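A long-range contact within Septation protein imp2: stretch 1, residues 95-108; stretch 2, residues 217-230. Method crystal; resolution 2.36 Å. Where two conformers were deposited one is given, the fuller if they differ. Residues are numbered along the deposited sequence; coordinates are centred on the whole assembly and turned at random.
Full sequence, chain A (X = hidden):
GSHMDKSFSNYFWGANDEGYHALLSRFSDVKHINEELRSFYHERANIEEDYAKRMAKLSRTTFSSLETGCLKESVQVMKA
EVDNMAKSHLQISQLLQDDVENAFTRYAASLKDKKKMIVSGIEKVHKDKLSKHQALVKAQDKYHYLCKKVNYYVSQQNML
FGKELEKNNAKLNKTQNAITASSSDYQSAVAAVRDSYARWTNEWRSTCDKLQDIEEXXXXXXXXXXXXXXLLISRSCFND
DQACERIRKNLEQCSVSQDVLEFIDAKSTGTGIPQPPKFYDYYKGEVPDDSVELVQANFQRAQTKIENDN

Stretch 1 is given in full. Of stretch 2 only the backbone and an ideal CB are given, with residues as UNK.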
# COMPACT_ATOMS: atom_id res chain seq x y z
N LEU A 95 -9.00 -0.74 10.30
CA LEU A 95 -8.93 -1.85 11.25
C LEU A 95 -7.55 -1.91 11.92
O LEU A 95 -7.43 -2.28 13.09
CB LEU A 95 -9.25 -3.18 10.55
CG LEU A 95 -10.68 -3.31 10.02
CD1 LEU A 95 -10.83 -4.56 9.15
CD2 LEU A 95 -11.69 -3.32 11.15
N LEU A 96 -6.51 -1.54 11.17
CA LEU A 96 -5.16 -1.48 11.74
C LEU A 96 -5.12 -0.46 12.87
O LEU A 96 -4.41 -0.64 13.86
CB LEU A 96 -4.13 -1.13 10.68
CG LEU A 96 -3.70 -2.24 9.71
CD1 LEU A 96 -2.70 -1.71 8.68
CD2 LEU A 96 -3.10 -3.42 10.47
N GLN A 97 -5.89 0.61 12.73
CA GLN A 97 -5.96 1.64 13.76
C GLN A 97 -6.82 1.19 14.93
O GLN A 97 -6.40 1.29 16.08
CB GLN A 97 -6.49 2.95 13.18
CG GLN A 97 -5.40 3.81 12.57
CD GLN A 97 -5.90 4.78 11.52
OE1 GLN A 97 -7.10 4.92 11.31
NE2 GLN A 97 -4.97 5.46 10.85
N ASP A 98 -8.01 0.67 14.65
CA ASP A 98 -8.97 0.33 15.70
C ASP A 98 -8.65 -0.97 16.42
O ASP A 98 -8.72 -1.03 17.65
CB ASP A 98 -10.38 0.26 15.11
CG ASP A 98 -10.83 1.58 14.54
OD1 ASP A 98 -10.36 2.63 15.03
OD2 ASP A 98 -11.65 1.58 13.59
N ASP A 99 -8.29 -2.02 15.68
CA ASP A 99 -8.11 -3.34 16.27
C ASP A 99 -6.66 -3.64 16.66
O ASP A 99 -6.41 -4.52 17.48
CB ASP A 99 -8.61 -4.43 15.32
CG ASP A 99 -10.09 -4.32 15.04
OD1 ASP A 99 -10.79 -3.63 15.81
OD2 ASP A 99 -10.54 -4.92 14.04
N VAL A 100 -5.71 -2.91 16.07
CA VAL A 100 -4.31 -3.16 16.39
C VAL A 100 -3.73 -2.02 17.22
O VAL A 100 -3.48 -2.19 18.41
CB VAL A 100 -3.48 -3.38 15.12
CG1 VAL A 100 -2.05 -3.76 15.47
CG2 VAL A 100 -4.10 -4.47 14.27
N GLU A 101 -3.54 -0.85 16.60
CA GLU A 101 -3.00 0.31 17.31
C GLU A 101 -3.77 0.66 18.58
O GLU A 101 -3.18 0.75 19.66
CB GLU A 101 -2.99 1.53 16.39
CG GLU A 101 -2.67 2.84 17.12
CD GLU A 101 -2.86 4.06 16.23
OE1 GLU A 101 -3.18 3.89 15.04
OE2 GLU A 101 -2.70 5.19 16.74
N ASN A 102 -5.08 0.85 18.46
CA ASN A 102 -5.90 1.25 19.60
C ASN A 102 -6.00 0.17 20.67
O ASN A 102 -6.37 0.46 21.81
CB ASN A 102 -7.30 1.65 19.13
CG ASN A 102 -7.31 2.97 18.38
OD1 ASN A 102 -6.37 3.76 18.48
ND2 ASN A 102 -8.37 3.21 17.62
N ALA A 103 -5.67 -1.06 20.31
CA ALA A 103 -5.66 -2.15 21.28
C ALA A 103 -4.58 -1.91 22.33
O ALA A 103 -4.78 -2.18 23.51
CB ALA A 103 -5.44 -3.49 20.59
N PHE A 104 -3.44 -1.39 21.89
CA PHE A 104 -2.36 -1.00 22.80
C PHE A 104 -2.79 0.18 23.66
O PHE A 104 -2.44 0.26 24.83
CB PHE A 104 -1.09 -0.65 22.03
CG PHE A 104 -0.52 -1.79 21.24
CD1 PHE A 104 0.26 -2.75 21.85
CD2 PHE A 104 -0.77 -1.89 19.88
CE1 PHE A 104 0.78 -3.81 21.12
CE2 PHE A 104 -0.26 -2.94 19.15
CZ PHE A 104 0.52 -3.90 19.77
N THR A 105 -3.55 1.09 23.06
CA THR A 105 -4.04 2.27 23.76
C THR A 105 -5.00 1.88 24.87
O THR A 105 -4.91 2.38 25.99
CB THR A 105 -4.75 3.25 22.80
OG1 THR A 105 -3.83 3.69 21.79
CG2 THR A 105 -5.28 4.46 23.56
N ARG A 106 -5.92 0.97 24.56
CA ARG A 106 -6.89 0.47 25.53
C ARG A 106 -6.20 -0.34 26.62
O ARG A 106 -6.66 -0.38 27.76
CB ARG A 106 -7.97 -0.36 24.83
CG ARG A 106 -8.85 0.44 23.87
CD ARG A 106 -10.01 -0.38 23.30
NE ARG A 106 -9.55 -1.50 22.47
CZ ARG A 106 -9.47 -1.47 21.14
NH1 ARG A 106 -9.04 -2.54 20.49
NH2 ARG A 106 -9.81 -0.38 20.47
N TYR A 107 -5.09 -0.99 26.27
CA TYR A 107 -4.31 -1.75 27.24
C TYR A 107 -3.62 -0.81 28.23
O TYR A 107 -3.61 -1.07 29.43
CB TYR A 107 -3.27 -2.63 26.54
CG TYR A 107 -2.48 -3.47 27.51
CD1 TYR A 107 -2.94 -4.73 27.90
CD2 TYR A 107 -1.30 -3.01 28.08
CE1 TYR A 107 -2.23 -5.50 28.80
CE2 TYR A 107 -0.58 -3.77 28.98
CZ TYR A 107 -1.05 -5.02 29.34
OH TYR A 107 -0.35 -5.78 30.24
N ALA A 108 -3.04 0.27 27.71
CA ALA A 108 -2.35 1.24 28.56
C ALA A 108 -3.32 1.91 29.52
O ALA A 108 -2.94 2.30 30.63
CB ALA A 108 -1.64 2.27 27.71
N UNK A 217 -1.42 -12.35 31.12
CA UNK A 217 -2.38 -11.75 30.20
C UNK A 217 -1.67 -10.83 29.21
O UNK A 217 -2.07 -10.72 28.05
CB UNK A 217 -3.45 -10.98 30.97
N UNK A 218 -0.63 -10.16 29.69
CA UNK A 218 0.13 -9.23 28.86
C UNK A 218 0.72 -9.93 27.64
O UNK A 218 0.66 -9.42 26.53
CB UNK A 218 1.24 -8.58 29.68
N UNK A 219 1.27 -11.12 27.87
CA UNK A 219 1.92 -11.86 26.81
C UNK A 219 0.91 -12.46 25.84
O UNK A 219 1.15 -12.51 24.63
CB UNK A 219 2.80 -12.96 27.40
N UNK A 220 -0.23 -12.90 26.37
CA UNK A 220 -1.32 -13.37 25.51
C UNK A 220 -1.85 -12.21 24.67
O UNK A 220 -2.14 -12.37 23.49
CB UNK A 220 -2.45 -13.99 26.34
N UNK A 221 -1.96 -11.04 25.29
CA UNK A 221 -2.44 -9.85 24.60
C UNK A 221 -1.54 -9.49 23.42
O UNK A 221 -2.02 -9.31 22.30
CB UNK A 221 -2.53 -8.67 25.57
N UNK A 222 -0.24 -9.40 23.67
CA UNK A 222 0.71 -9.01 22.64
C UNK A 222 0.73 -10.00 21.47
O UNK A 222 0.83 -9.59 20.32
CB UNK A 222 2.11 -8.89 23.24
N UNK A 223 0.64 -11.29 21.78
CA UNK A 223 0.57 -12.32 20.74
C UNK A 223 -0.69 -12.18 19.87
O UNK A 223 -0.61 -12.25 18.65
CB UNK A 223 0.60 -13.71 21.38
N UNK A 224 -1.83 -11.98 20.51
CA UNK A 224 -3.11 -11.90 19.80
C UNK A 224 -3.17 -10.68 18.88
O UNK A 224 -3.71 -10.76 17.78
CB UNK A 224 -4.27 -11.85 20.80
N UNK A 225 -2.62 -9.56 19.33
CA UNK A 225 -2.63 -8.34 18.54
C UNK A 225 -1.74 -8.48 17.30
O UNK A 225 -2.13 -8.08 16.20
CB UNK A 225 -2.17 -7.16 19.39
N UNK A 226 -0.56 -9.05 17.49
CA UNK A 226 0.32 -9.33 16.36
C UNK A 226 -0.34 -10.35 15.44
O UNK A 226 -0.20 -10.28 14.22
CB UNK A 226 1.68 -9.84 16.84
N UNK A 227 -1.07 -11.29 16.03
CA UNK A 227 -1.81 -12.26 15.24
C UNK A 227 -2.88 -11.55 14.41
O UNK A 227 -3.00 -11.79 13.21
CB UNK A 227 -2.44 -13.32 16.14
N UNK A 228 -3.63 -10.66 15.06
CA UNK A 228 -4.66 -9.88 14.39
C UNK A 228 -4.06 -9.08 13.23
O UNK A 228 -4.65 -9.01 12.15
CB UNK A 228 -5.35 -8.94 15.38
N UNK A 229 -2.88 -8.52 13.45
CA UNK A 229 -2.17 -7.78 12.42
C UNK A 229 -1.95 -8.63 11.16
O UNK A 229 -2.20 -8.16 10.05
CB UNK A 229 -0.83 -7.29 12.96
N UNK A 230 -1.51 -9.87 11.33
CA UNK A 230 -1.27 -10.75 10.19
C UNK A 230 -2.57 -11.16 9.49
O UNK A 230 -2.59 -11.35 8.27
CB UNK A 230 -0.51 -12.00 10.65

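Both stretches are helical throughout; their axes approach to 9.3 Å with N-to-C directions at 166°, nearly antiparallel, so rising numbers in stretch 2 meet falling numbers in stretch 1. The backbone N-H of each position from 221 on bonds to the carbonyl four residues back, which argues against proline, and the helix offers flexible glycine no advantage.

Position 217 points its CA-to-CB bond sideways, and its ideal CB has no atom of stretch 1 within 5.5 Å. Many residues would suit, polar ones included; it is Glu-217, which makes no contact with stretch 1.

At 218 the bond is again sideways, but the ideal CB lies a tight 3.3 Å from Tyr-107 OH. A long side chain can pass the hydroxyl and leave; in Arg-218 (chi1 t, chi2 t) CB lies 3.3 Å from Tyr-107 OH, a contact rather than a hydrogen bond, and the end leads away, its NH1 hydrogen-bonded elsewhere in the structure.

Positions 219 and 220 face away and lie out of reach, respectively, so stretch 1 imposes no choice. They are Arg-219 and His-220.

Position 221 points toward stretch 1, with its ideal CB 4.5 Å from Tyr-107 CE1. Ahead lies space lined by Ala-103, Phe-104 and Tyr-107, where the small alanine leaves room; leucine, methionine or an aromatic would suit. Phe-221, chi1 t, fills it. Its ring forms an offset stack with Tyr-107 (planes at 15°) and turns its edge toward the face of Phe-104 (planes at 81°), while Phe-221 CZ reaches 3.3 Å from Ala-103 O.

Position 222 starts sideways, without near neighbours at CB, so only a side chain of some length could reach the Phe-104 ring. Leu-222 does, placing CD2 at that ring's edge, 3.6 Å from Phe-104 CE1.

Positions 223 and 224 are out of reach, so most residues would do; Lys-223 and Ser-224 occupy them, and Ser-224 OG donates to Phe-221 O (2.7 Å) within its own helix.

Position 225 points toward stretch 1 where the backbones come close, its CA 5.9 Å from the CA of Val-100. The ideal CB is 4.2 Å from Phe-104 CZ and 5.1 Å from Ala-103 CB, favouring a compact apolar residue such as alanine, valine or isoleucine. Val-225 sets CG1 3.7 Å from Val-100 CG1 and 3.6 Å from Phe-104 CE2, with CG2 4.1 Å from Ala-103 CB.

Position 226 points away and 227 is out of reach, leaving the choice open: Met-226 and Trp-227.

Position 228 points toward stretch 1. Its ideal CB lies 4.8 Å from Val-100 CG2 and 5.0 Å from Asp-99 O, so a small or mixed apolar-polar residue fits. Thr-228 places CG2 4.2 Å from Val-100 CG2 and 4.3 Å from Asp-99 CB.

Position 229 lies sideways, its ideal CB 4.5 Å from Val-100 CG1 and 5.1 Å from Leu-96 CD2, inviting a large apolar group. Phe-229 CD1 meets Leu-96 CD2 at 3.6 Å, at the ring edge.

Position 230 is out of reach and unrestricted by stretch 1; Thr-230 OG1 donates to Trp-227 O (2.7 Å).

Stretch 2 217-230: ERRHFLKSVMWTFT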
# COMPACT_ATOMS: atom_id res chain seq x y z
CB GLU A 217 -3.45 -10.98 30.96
CG GLU A 217 -4.35 -11.84 31.82
CD GLU A 217 -5.17 -11.02 32.79
OE1 GLU A 217 -5.27 -9.79 32.59
OE2 GLU A 217 -5.70 -11.60 33.76
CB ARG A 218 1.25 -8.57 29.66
CG ARG A 218 2.05 -7.54 28.89
CD ARG A 218 3.29 -7.11 29.66
NE ARG A 218 4.32 -8.15 29.68
CZ ARG A 218 5.27 -8.27 28.76
NH1 ARG A 218 5.33 -7.41 27.74
NH2 ARG A 218 6.17 -9.24 28.85
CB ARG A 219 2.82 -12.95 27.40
CG ARG A 219 3.96 -12.38 28.23
CD ARG A 219 4.97 -13.44 28.65
NE ARG A 219 6.09 -12.84 29.37
CZ ARG A 219 7.27 -12.56 28.82
NH1 ARG A 219 7.50 -12.84 27.55
NH2 ARG A 219 8.22 -12.00 29.56
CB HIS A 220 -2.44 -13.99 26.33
CG HIS A 220 -2.16 -15.38 26.79
ND1 HIS A 220 -2.09 -16.45 25.93
CD2 HIS A 220 -1.95 -15.89 28.03
CE1 HIS A 220 -1.84 -17.56 26.61
NE2 HIS A 220 -1.75 -17.24 27.89
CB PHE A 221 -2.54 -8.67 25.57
CG PHE A 221 -2.64 -7.34 24.87
CD1 PHE A 221 -3.83 -6.94 24.29
CD2 PHE A 221 -1.54 -6.50 24.79
CE1 PHE A 221 -3.93 -5.72 23.64
CE2 PHE A 221 -1.63 -5.28 24.15
CZ PHE A 221 -2.83 -4.89 23.57
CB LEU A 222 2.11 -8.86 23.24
CG LEU A 222 2.28 -7.62 24.13
CD1 LEU A 222 3.68 -7.52 24.70
CD2 LEU A 222 1.93 -6.36 23.35
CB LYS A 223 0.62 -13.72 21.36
CG LYS A 223 1.99 -14.14 21.87
CD LYS A 223 1.94 -15.54 22.46
CE LYS A 223 1.40 -16.55 21.45
NZ LYS A 223 1.20 -17.90 22.05
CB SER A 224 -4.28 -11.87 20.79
OG SER A 224 -4.28 -10.67 21.55
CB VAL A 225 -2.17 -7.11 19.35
CG1 VAL A 225 -2.14 -5.88 18.48
CG2 VAL A 225 -3.10 -6.89 20.52
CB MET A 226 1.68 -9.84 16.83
CG MET A 226 2.61 -8.74 17.32
SD MET A 226 4.30 -9.30 17.62
CE MET A 226 4.05 -10.50 18.93
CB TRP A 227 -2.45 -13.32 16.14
CG TRP A 227 -3.08 -14.45 15.39
CD1 TRP A 227 -4.34 -14.48 14.86
CD2 TRP A 227 -2.49 -15.72 15.08
NE1 TRP A 227 -4.57 -15.69 14.25
CE2 TRP A 227 -3.44 -16.47 14.36
CE3 TRP A 227 -1.24 -16.29 15.34
CZ2 TRP A 227 -3.19 -17.76 13.90
CZ3 TRP A 227 -0.99 -17.57 14.88
CH2 TRP A 227 -1.96 -18.29 14.17
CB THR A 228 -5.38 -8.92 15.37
OG1 THR A 228 -6.13 -9.70 16.32
CG2 THR A 228 -6.33 -7.99 14.63
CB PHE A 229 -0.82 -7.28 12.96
CG PHE A 229 0.08 -6.68 11.91
CD1 PHE A 229 -0.27 -5.51 11.26
CD2 PHE A 229 1.28 -7.29 11.58
CE1 PHE A 229 0.55 -4.96 10.30
CE2 PHE A 229 2.11 -6.74 10.62
CZ PHE A 229 1.75 -5.57 9.98
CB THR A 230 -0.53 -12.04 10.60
OG1 THR A 230 -1.40 -12.89 11.35
CG2 THR A 230 0.71 -11.71 11.42
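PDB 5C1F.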